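Local coordinates for quinone oxidoreductase (PDB 3TQH), which probably reduces quinones with NADPH, which it binds, as a member of the medium-chain dehydrogenase/reductase family, at residues Lys5-Asp13 with Cys106-Ala114; Tyr31-Ala42 with Phe75-Val86. All coordinates share one frame; numbering follows the deposited sequence.

Interaction 1 of 2, residues Lys5-Asp13 with Cys106-Ala114; sequences KEMKAIQFD and CCYAEYVCA
Tyr108 O is gripped twice: Ile10 N donates to it at 2.9 Å with an N-H...O angle of 171°, and a water at 3.0 Å from Tyr108 O also donates to Ile10 O. Tyr108 is the centre of an inverse gamma turn, which presents this carbonyl to the strand 6-12. One residue on, Ala9 and Ala109 form a single backbone bridge, their CB atoms 3.5 Å apart. Glu110 then clasps the backbone of Lys8 at both ends. Its N donates to Lys8 O at 3.2 Å, while its side chain, extended beyond CG (chi2 -179°), brings OE1 to 3.0 Å from Lys8 N; this second bond is straight at 178° but meets OE1 from above the carboxylate plane. The Lys8 chain bends at its end, leaving NZ in a long salt bridge with Glu110 OE2. Met7, present as selenomethionine, has CB at the edge of the Tyr111 ring, 3.8 Å from CD2, and its SE makes a Met-aromatic contact at that edge. Ile10 CG2 likewise approaches the Tyr108 ring at its edge; the hydroxyl of that ring bonds Asp49 and His304. Lys8 N is thus satisfied by a carboxylate, so the side chain supplements the lone bridge.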
loop_
_atom_site.group_PDB
_atom_site.type_symbol
_atom_site.label_atom_id
_atom_site.label_comp_id
_atom_site.label_asym_id
_atom_site.label_seq_id
_atom_site.Cartn_x
_atom_site.Cartn_y
_atom_site.Cartn_z
ATOM N N LYS A 5 -17.903 8.223 -24.915
ATOM C CA LYS A 5 -17.910 8.222 -23.424
ATOM C C LYS A 5 -17.588 6.845 -22.819
ATOM O O LYS A 5 -17.714 6.663 -21.605
ATOM C CB LYS A 5 -19.271 8.710 -22.913
ATOM C CG LYS A 5 -19.562 10.178 -23.195
ATOM C CD LYS A 5 -20.845 10.635 -22.491
ATOM C CE LYS A 5 -20.860 12.143 -22.227
ATOM N NZ LYS A 5 -21.173 12.936 -23.449
ATOM N N GLU A 6 -17.164 5.891 -23.651
ATOM C CA GLU A 6 -16.806 4.545 -23.174
ATOM C C GLU A 6 -15.331 4.409 -22.797
ATOM O O GLU A 6 -14.480 5.161 -23.275
ATOM C CB GLU A 6 -17.112 3.478 -24.227
ATOM C CG GLU A 6 -18.584 3.128 -24.400
ATOM C CD GLU A 6 -18.807 1.625 -24.351
ATOM O OE1 GLU A 6 -19.093 1.010 -25.402
ATOM O OE2 GLU A 6 -18.668 1.054 -23.249
HETATM N N MSE A 7 -15.051 3.418 -21.950
HETATM C CA MSE A 7 -13.691 3.035 -21.588
HETATM C C MSE A 7 -13.639 1.554 -21.211
HETATM O O MSE A 7 -14.673 0.936 -20.948
HETATM C CB MSE A 7 -13.210 3.869 -20.403
HETATM C CG MSE A 7 -14.023 3.667 -19.116
HETATM SE SE MSE A 7 -13.095 4.343 -17.555
HETATM C CE MSE A 7 -14.213 3.602 -16.122
ATOM N N LYS A 8 -12.428 1.001 -21.185
ATOM C CA LYS A 8 -12.179 -0.345 -20.660
ATOM C C LYS A 8 -11.864 -0.252 -19.165
ATOM O O LYS A 8 -11.117 0.632 -18.732
ATOM C CB LYS A 8 -11.013 -1.015 -21.395
ATOM C CG LYS A 8 -11.155 -1.048 -22.924
ATOM C CD LYS A 8 -9.902 -1.638 -23.594
ATOM C CE LYS A 8 -10.029 -1.709 -25.120
ATOM N NZ LYS A 8 -9.811 -0.390 -25.789
ATOM N N ALA A 9 -12.434 -1.167 -18.386
ATOM C CA ALA A 9 -12.206 -1.215 -16.943
ATOM C C ALA A 9 -12.438 -2.620 -16.389
ATOM O O ALA A 9 -13.237 -3.379 -16.932
ATOM C CB ALA A 9 -13.107 -0.225 -16.240
ATOM N N ILE A 10 -11.722 -2.966 -15.321
ATOM C CA ILE A 10 -11.927 -4.242 -14.645
ATOM C C ILE A 10 -13.065 -4.081 -13.650
ATOM O O ILE A 10 -13.053 -3.172 -12.832
ATOM C CB ILE A 10 -10.660 -4.725 -13.898
ATOM C CG1 ILE A 10 -9.554 -5.105 -14.896
ATOM C CG2 ILE A 10 -10.985 -5.917 -12.989
ATOM C CD1 ILE A 10 -9.856 -6.329 -15.731
ATOM N N GLN A 11 -14.061 -4.952 -13.737
ATOM C CA GLN A 11 -15.133 -4.974 -12.752
ATOM C C GLN A 11 -15.346 -6.381 -12.253
ATOM O O GLN A 11 -14.846 -7.333 -12.842
ATOM C CB GLN A 11 -16.425 -4.418 -13.346
ATOM C CG GLN A 11 -16.460 -2.897 -13.341
ATOM C CD GLN A 11 -17.665 -2.309 -14.044
ATOM O OE1 GLN A 11 -17.727 -1.100 -14.241
ATOM N NE2 GLN A 11 -18.622 -3.149 -14.433
ATOM N N PHE A 12 -16.064 -6.501 -11.146
ATOM C CA PHE A 12 -16.550 -7.790 -10.680
ATOM C C PHE A 12 -18.023 -7.640 -10.311
ATOM O O PHE A 12 -18.430 -6.608 -9.786
ATOM C CB PHE A 12 -15.694 -8.333 -9.519
ATOM C CG PHE A 12 -15.730 -7.494 -8.257
ATOM C CD1 PHE A 12 -16.422 -7.933 -7.137
ATOM C CD2 PHE A 12 -15.044 -6.289 -8.178
ATOM C CE1 PHE A 12 -16.453 -7.176 -5.966
ATOM C CE2 PHE A 12 -15.074 -5.522 -7.015
ATOM C CZ PHE A 12 -15.780 -5.969 -5.908
ATOM N N ASP A 13 -18.811 -8.667 -10.621
ATOM C CA ASP A 13 -20.253 -8.669 -10.383
ATOM C C ASP A 13 -20.619 -9.345 -9.065
ATOM O O ASP A 13 -21.709 -9.141 -8.539
ATOM C CB ASP A 13 -20.968 -9.392 -11.529
ATOM C CG ASP A 13 -20.798 -8.687 -12.865
ATOM O OD1 ASP A 13 -19.893 -7.829 -12.975
ATOM O OD2 ASP A 13 -21.568 -8.989 -13.805
ATOM N N CYS A 106 -11.685 2.075 -8.216
ATOM C CA CYS A 106 -11.934 2.410 -9.621
ATOM C C CYS A 106 -10.715 2.513 -10.544
ATOM O O CYS A 106 -10.870 2.883 -11.703
ATOM C CB CYS A 106 -12.646 3.763 -9.654
ATOM S SG CYS A 106 -11.602 5.108 -8.995
ATOM N N CYS A 107 -9.519 2.188 -10.064
ATOM C CA CYS A 107 -8.298 2.518 -10.794
ATOM C C CYS A 107 -7.831 1.471 -11.819
ATOM O O CYS A 107 -7.028 1.802 -12.696
ATOM C CB CYS A 107 -7.169 2.836 -9.817
ATOM S SG CYS A 107 -7.374 4.377 -8.910
ATOM N N TYR A 108 -8.305 0.224 -11.719
ATOM C CA TYR A 108 -8.064 -0.766 -12.779
ATOM C C TYR A 108 -8.912 -0.348 -13.983
ATOM O O TYR A 108 -9.932 -0.979 -14.281
ATOM C CB TYR A 108 -8.486 -2.182 -12.369
ATOM C CG TYR A 108 -7.793 -2.841 -11.189
ATOM C CD1 TYR A 108 -6.950 -2.140 -10.325
ATOM C CD2 TYR A 108 -8.037 -4.185 -10.912
ATOM C CE1 TYR A 108 -6.353 -2.777 -9.236
ATOM C CE2 TYR A 108 -7.449 -4.822 -9.834
ATOM C CZ TYR A 108 -6.613 -4.119 -8.998
ATOM O OH TYR A 108 -6.050 -4.775 -7.928
ATOM N N ALA A 109 -8.497 0.720 -14.664
ATOM C CA ALA A 109 -9.328 1.347 -15.698
ATOM C C ALA A 109 -8.560 2.418 -16.467
ATOM O O ALA A 109 -7.525 2.897 -16.023
ATOM C CB ALA A 109 -10.571 1.945 -15.074
ATOM N N GLU A 110 -9.078 2.787 -17.627
ATOM C CA GLU A 110 -8.418 3.747 -18.506
ATOM C C GLU A 110 -8.617 5.202 -18.064
ATOM O O GLU A 110 -7.823 6.071 -18.419
ATOM C CB GLU A 110 -8.929 3.562 -19.936
ATOM C CG GLU A 110 -8.534 2.228 -20.564
ATOM C CD GLU A 110 -9.031 2.076 -21.995
ATOM O OE1 GLU A 110 -10.156 2.530 -22.305
ATOM O OE2 GLU A 110 -8.296 1.486 -22.812
ATOM N N TYR A 111 -9.686 5.465 -17.314
ATOM C CA TYR A 111 -9.975 6.805 -16.794
ATOM C C TYR A 111 -10.448 6.730 -15.350
ATOM O O TYR A 111 -11.195 5.820 -14.977
ATOM C CB TYR A 111 -11.044 7.510 -17.636
ATOM C CG TYR A 111 -10.632 7.743 -19.067
ATOM C CD1 TYR A 111 -10.017 8.934 -19.450
ATOM C CD2 TYR A 111 -10.842 6.770 -20.040
ATOM C CE1 TYR A 111 -9.625 9.148 -20.769
ATOM C CE2 TYR A 111 -10.454 6.971 -21.353
ATOM C CZ TYR A 111 -9.847 8.161 -21.715
ATOM O OH TYR A 111 -9.465 8.363 -23.023
ATOM N N VAL A 112 -10.013 7.692 -14.540
ATOM C CA VAL A 112 -10.512 7.832 -13.176
ATOM C C VAL A 112 -10.924 9.270 -12.890
ATOM O O VAL A 112 -10.450 10.209 -13.529
ATOM C CB VAL A 112 -9.479 7.382 -12.122
ATOM C CG1 VAL A 112 -9.128 5.922 -12.322
ATOM C CG2 VAL A 112 -8.226 8.256 -12.165
ATOM N N CYS A 113 -11.830 9.414 -11.930
ATOM C CA CYS A 113 -12.222 10.712 -11.402
ATOM C C CYS A 113 -11.455 10.918 -10.105
ATOM O O CYS A 113 -11.344 9.995 -9.300
ATOM C CB CYS A 113 -13.732 10.750 -11.151
ATOM S SG CYS A 113 -14.321 12.166 -10.215
ATOM N N ALA A 114 -10.919 12.118 -9.904
ATOM C CA ALA A 114 -10.160 12.419 -8.690
ATOM C C ALA A 114 -10.312 13.873 -8.245
ATOM O O ALA A 114 -10.572 14.771 -9.052
ATOM C CB ALA A 114 -8.696 12.090 -8.896
HETATM O O HOH W 1 -12.045 -0.629 -12.130
#

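Interaction 2 of 2, residues Tyr31-Ala42 with Phe75-Val86; sequences YRKNQMLIKVHA and FSGEVIELGSDV
Tyr31 and Glu81 cross at about a right angle, ring and carboxylate planes 85° apart, with Glu81 OE1 at the edge of the ring; the bond from Tyr31 OH to Glu81 OE1 is modelled so short that its exact length is doubtful. Leu37 runs beside Glu81 and points the same way; its CD2 lies 3.7 Å from Glu81 OE2, so an apolar branch flanks the carboxylate. On the other face of the sheet, Met36 lies alongside Leu82, with Met36 CB 3.6 Å from Leu82 CD2. A bend at its last torsion (chi3 53°) carries Met36 CE across Val86, 3.7 Å from CG1. Ile38 sends CD1 obliquely onto Val79 CG2 at 3.4 Å, and its CG2 meets Phe75 CE2 at 3.8 Å, the two side chains nearly perpendicular. Val95 of the strand 94-98 packs against Ile38, Phe75 and Val79, continuing this apolar layer in the GroES-like domain.

The strands 36-40 and 75-82 are antiparallel, their axes at 132°, and two classic beta bulges interrupt the pairing. At the first, Leu37 O accepts from both Ile80 N, at 2.8 Å, and Glu81 N; at the second, Ser76 O takes His41 N and Ala42 N. The first bulge sets Ile80 beside Lys39, CG1 to CB 3.5 Å. Lys39 NZ and Glu78 OE1 do not meet directly; a water accepts from NZ and donates to OE1. Ser76 OG bonds Phe128 O, and the His41 ring stacks on Phe128. Beyond the strands, Lys33 O receives Asp85 N at 2.8 Å, joining two type I turns.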
loop_
_atom_site.group_PDB
_atom_site.type_symbol
_atom_site.label_atom_id
_atom_site.label_comp_id
_atom_site.label_asym_id
_atom_site.label_seq_id
_atom_site.Cartn_x
_atom_site.Cartn_y
_atom_site.Cartn_z
ATOM N N TYR A 31 -17.616 13.587 -13.236
ATOM C CA TYR A 31 -16.819 14.405 -12.331
ATOM C C TYR A 31 -17.585 15.676 -12.007
ATOM O O TYR A 31 -18.220 16.273 -12.881
ATOM C CB TYR A 31 -15.430 14.717 -12.919
ATOM C CG TYR A 31 -15.463 15.372 -14.285
ATOM C CD1 TYR A 31 -15.443 14.606 -15.444
ATOM C CD2 TYR A 31 -15.519 16.759 -14.414
ATOM C CE1 TYR A 31 -15.481 15.199 -16.695
ATOM C CE2 TYR A 31 -15.556 17.363 -15.661
ATOM C CZ TYR A 31 -15.537 16.577 -16.797
ATOM O OH TYR A 31 -15.577 17.165 -18.034
ATOM N N ARG A 32 -17.543 16.058 -10.735
ATOM C CA ARG A 32 -18.153 17.297 -10.257
ATOM C C ARG A 32 -17.307 18.499 -10.668
ATOM O O ARG A 32 -16.206 18.351 -11.210
ATOM C CB ARG A 32 -18.280 17.277 -8.727
ATOM C CG ARG A 32 -19.375 16.382 -8.160
ATOM C CD ARG A 32 -19.474 16.590 -6.651
ATOM N NE ARG A 32 -18.267 16.105 -5.975
ATOM C CZ ARG A 32 -17.810 16.531 -4.795
ATOM N NH1 ARG A 32 -18.445 17.481 -4.107
ATOM N NH2 ARG A 32 -16.699 15.995 -4.292
ATOM N N LYS A 33 -17.823 19.688 -10.377
ATOM C CA LYS A 33 -17.146 20.941 -10.695
ATOM C C LYS A 33 -15.836 21.148 -9.910
ATOM O O LYS A 33 -14.998 21.953 -10.318
ATOM C CB LYS A 33 -18.100 22.121 -10.463
ATOM C CG LYS A 33 -19.350 22.104 -11.350
ATOM C CD LYS A 33 -20.337 23.213 -10.959
ATOM C CE LYS A 33 -21.549 23.245 -11.884
ATOM N NZ LYS A 33 -22.589 24.232 -11.449
ATOM N N ASN A 34 -15.664 20.436 -8.792
ATOM C CA ASN A 34 -14.397 20.473 -8.040
ATOM C C ASN A 34 -13.528 19.219 -8.207
ATOM O O ASN A 34 -12.576 19.019 -7.453
ATOM C CB ASN A 34 -14.641 20.778 -6.550
ATOM C CG ASN A 34 -15.452 19.703 -5.834
ATOM O OD1 ASN A 34 -15.718 18.628 -6.370
ATOM N ND2 ASN A 34 -15.847 20.002 -4.603
ATOM N N GLN A 35 -13.848 18.393 -9.201
ATOM C CA GLN A 35 -13.070 17.190 -9.502
ATOM C C GLN A 35 -12.506 17.249 -10.926
ATOM O O GLN A 35 -12.720 18.227 -11.645
ATOM C CB GLN A 35 -13.944 15.948 -9.321
ATOM C CG GLN A 35 -14.466 15.769 -7.908
ATOM C CD GLN A 35 -15.267 14.496 -7.742
ATOM O OE1 GLN A 35 -14.836 13.569 -7.069
ATOM N NE2 GLN A 35 -16.431 14.439 -8.366
HETATM N N MSE A 36 -11.773 16.210 -11.321
HETATM C CA MSE A 36 -11.161 16.142 -12.656
HETATM C C MSE A 36 -11.247 14.736 -13.241
HETATM O O MSE A 36 -11.491 13.776 -12.519
HETATM C CB MSE A 36 -9.697 16.589 -12.589
HETATM C CG MSE A 36 -8.816 15.715 -11.713
HETATM SE SE MSE A 36 -7.197 16.601 -11.051
HETATM C CE MSE A 36 -8.016 18.185 -10.259
ATOM N N LEU A 37 -11.062 14.632 -14.555
ATOM C CA LEU A 37 -10.981 13.340 -15.231
ATOM C C LEU A 37 -9.538 13.098 -15.664
ATOM O O LEU A 37 -8.919 13.961 -16.290
ATOM C CB LEU A 37 -11.917 13.305 -16.440
ATOM C CG LEU A 37 -12.134 11.941 -17.110
ATOM C CD1 LEU A 37 -12.909 10.993 -16.202
ATOM C CD2 LEU A 37 -12.857 12.114 -18.433
ATOM N N ILE A 38 -9.013 11.924 -15.322
ATOM C CA ILE A 38 -7.619 11.568 -15.568
ATOM C C ILE A 38 -7.520 10.406 -16.555
ATOM O O ILE A 38 -8.165 9.383 -16.364
ATOM C CB ILE A 38 -6.915 11.103 -14.266
ATOM C CG1 ILE A 38 -7.100 12.116 -13.126
ATOM C CG2 ILE A 38 -5.429 10.869 -14.521
ATOM C CD1 ILE A 38 -6.477 13.461 -13.388
ATOM N N LYS A 39 -6.708 10.558 -17.601
ATOM C CA LYS A 39 -6.331 9.426 -18.448
ATOM C C LYS A 39 -5.255 8.625 -17.710
ATOM O O LYS A 39 -4.159 9.139 -17.471
ATOM C CB LYS A 39 -5.805 9.913 -19.800
ATOM C CG LYS A 39 -5.357 8.801 -20.748
ATOM C CD LYS A 39 -4.467 9.325 -21.884
ATOM C CE LYS A 39 -5.264 9.959 -23.002
ATOM N NZ LYS A 39 -4.458 10.089 -24.258
ATOM N N VAL A 40 -5.565 7.378 -17.352
ATOM C CA VAL A 40 -4.667 6.559 -16.535
ATOM C C VAL A 40 -3.523 5.950 -17.348
ATOM O O VAL A 40 -3.745 5.304 -18.365
ATOM C CB VAL A 40 -5.431 5.422 -15.805
ATOM C CG1 VAL A 40 -4.468 4.541 -15.000
ATOM C CG2 VAL A 40 -6.500 6.005 -14.888
ATOM N N HIS A 41 -2.298 6.160 -16.878
ATOM C CA HIS A 41 -1.110 5.547 -17.469
ATOM C C HIS A 41 -0.701 4.294 -16.699
ATOM O O HIS A 41 -0.271 3.309 -17.302
ATOM C CB HIS A 41 0.042 6.554 -17.531
ATOM C CG HIS A 41 -0.069 7.518 -18.672
ATOM N ND1 HIS A 41 0.862 7.581 -19.687
ATOM C CD2 HIS A 41 -1.018 8.436 -18.976
ATOM C CE1 HIS A 41 0.499 8.509 -20.557
ATOM N NE2 HIS A 41 -0.639 9.041 -20.150
ATOM N N ALA A 42 -0.853 4.324 -15.376
ATOM C CA ALA A 42 -0.487 3.190 -14.534
ATOM C C ALA A 42 -1.359 3.112 -13.278
ATOM O O ALA A 42 -1.848 4.133 -12.785
ATOM C CB ALA A 42 0.988 3.276 -14.160
ATOM N N PHE A 75 -3.030 5.375 -8.593
ATOM C CA PHE A 75 -2.977 5.657 -10.021
ATOM C C PHE A 75 -1.959 6.718 -10.398
ATOM O O PHE A 75 -1.498 7.502 -9.574
ATOM C CB PHE A 75 -4.354 6.097 -10.538
ATOM C CG PHE A 75 -4.645 7.552 -10.299
ATOM C CD1 PHE A 75 -5.258 7.966 -9.125
ATOM C CD2 PHE A 75 -4.277 8.507 -11.234
ATOM C CE1 PHE A 75 -5.514 9.309 -8.904
ATOM C CE2 PHE A 75 -4.520 9.842 -11.019
ATOM C CZ PHE A 75 -5.139 10.249 -9.854
ATOM N N SER A 76 -1.677 6.751 -11.689
ATOM C CA SER A 76 -0.734 7.666 -12.288
ATOM C C SER A 76 -1.296 7.979 -13.675
ATOM O O SER A 76 -1.821 7.087 -14.339
ATOM C CB SER A 76 0.615 6.961 -12.390
ATOM O OG SER A 76 1.637 7.855 -12.740
ATOM N N GLY A 77 -1.218 9.237 -14.105
ATOM C CA GLY A 77 -1.784 9.620 -15.404
ATOM C C GLY A 77 -1.820 11.101 -15.751
ATOM O O GLY A 77 -1.157 11.921 -15.119
ATOM N N GLU A 78 -2.611 11.429 -16.771
ATOM C CA GLU A 78 -2.694 12.789 -17.310
ATOM C C GLU A 78 -4.099 13.362 -17.112
ATOM O O GLU A 78 -5.093 12.672 -17.351
ATOM C CB GLU A 78 -2.337 12.774 -18.800
ATOM C CG GLU A 78 -2.240 14.162 -19.451
ATOM C CD GLU A 78 -1.985 14.106 -20.964
ATOM O OE1 GLU A 78 -2.154 13.017 -21.571
ATOM O OE2 GLU A 78 -1.620 15.160 -21.550
ATOM N N VAL A 79 -4.174 14.620 -16.673
ATOM C CA VAL A 79 -5.452 15.312 -16.506
ATOM C C VAL A 79 -6.009 15.683 -17.877
ATOM O O VAL A 79 -5.353 16.377 -18.654
ATOM C CB VAL A 79 -5.304 16.587 -15.658
ATOM C CG1 VAL A 79 -6.638 17.318 -15.539
ATOM C CG2 VAL A 79 -4.748 16.247 -14.275
ATOM N N ILE A 80 -7.221 15.213 -18.164
ATOM C CA ILE A 80 -7.834 15.374 -19.484
ATOM C C ILE A 80 -9.003 16.349 -19.459
ATOM O O ILE A 80 -9.187 17.113 -20.397
ATOM C CB ILE A 80 -8.309 14.007 -20.037
ATOM C CG1 ILE A 80 -7.109 13.139 -20.401
ATOM C CG2 ILE A 80 -9.185 14.183 -21.266
ATOM C CD1 ILE A 80 -6.165 13.780 -21.390
ATOM N N GLU A 81 -9.798 16.297 -18.395
ATOM C CA GLU A 81 -10.899 17.231 -18.201
ATOM C C GLU A 81 -10.864 17.764 -16.773
ATOM O O GLU A 81 -10.439 17.071 -15.848
ATOM C CB GLU A 81 -12.242 16.562 -18.528
ATOM C CG GLU A 81 -12.300 16.038 -19.976
ATOM C CD GLU A 81 -13.667 15.507 -20.409
ATOM O OE1 GLU A 81 -14.706 16.133 -20.094
ATOM O OE2 GLU A 81 -13.698 14.466 -21.102
ATOM N N LEU A 82 -11.288 19.014 -16.616
ATOM C CA LEU A 82 -11.310 19.688 -15.325
ATOM C C LEU A 82 -12.694 20.250 -15.040
ATOM O O LEU A 82 -13.381 20.725 -15.946
ATOM C CB LEU A 82 -10.288 20.830 -15.297
ATOM C CG LEU A 82 -8.895 20.521 -14.759
ATOM C CD1 LEU A 82 -8.018 21.763 -14.811
ATOM C CD2 LEU A 82 -8.982 20.000 -13.345
ATOM N N GLY A 83 -13.093 20.198 -13.774
ATOM C CA GLY A 83 -14.318 20.840 -13.329
ATOM C C GLY A 83 -14.182 22.350 -13.386
ATOM O O GLY A 83 -13.072 22.884 -13.415
ATOM N N SER A 84 -15.321 23.033 -13.403
ATOM C CA SER A 84 -15.364 24.493 -13.491
ATOM C C SER A 84 -14.622 25.200 -12.349
ATOM O O SER A 84 -14.071 26.282 -12.549
ATOM C CB SER A 84 -16.820 24.967 -13.508
ATOM O OG SER A 84 -17.614 24.153 -14.355
ATOM N N ASP A 85 -14.607 24.585 -11.166
ATOM C CA ASP A 85 -14.103 25.240 -9.954
ATOM C C ASP A 85 -12.725 24.754 -9.468
ATOM O O ASP A 85 -12.304 25.106 -8.362
ATOM C CB ASP A 85 -15.137 25.094 -8.826
ATOM C CG ASP A 85 -16.434 25.840 -9.117
ATOM O OD1 ASP A 85 -16.471 26.669 -10.055
ATOM O OD2 ASP A 85 -17.426 25.598 -8.398
ATOM N N VAL A 86 -12.017 23.971 -10.281
ATOM C CA VAL A 86 -10.667 23.517 -9.921
ATOM C C VAL A 86 -9.636 24.587 -10.304
ATOM O O VAL A 86 -9.526 24.951 -11.478
ATOM C CB VAL A 86 -10.307 22.184 -10.612
ATOM C CG1 VAL A 86 -8.904 21.748 -10.221
ATOM C CG2 VAL A 86 -11.324 21.107 -10.263
HETATM O O HOH W 2 -3.367 13.158 -24.292
#

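How the interactions relate
Interaction 2 is nested along the chain within the loop closed by interaction 1, and their centres lie 13 Å apart. The strands 111-114 and 36-44 are sheet neighbours, which gives the two contacts a direct junction: Val40 N lies 2.8 Å from Glu110 O and Ile38 N lies 2.9 Å from Val112 O, both probable hydrogen bonds. Residues 106-114 therefore connect strand 6-12 to the sheet containing residues 31-42 and 75-86. Neither contact is centred on the cofactor. On the side of interaction 1, the Tyr108 side chain is about 11 Å from the bound NADPH; in interaction 2, the Phe75 side chain is about 10 Å from that of Lys268, an NADPH-binding residue.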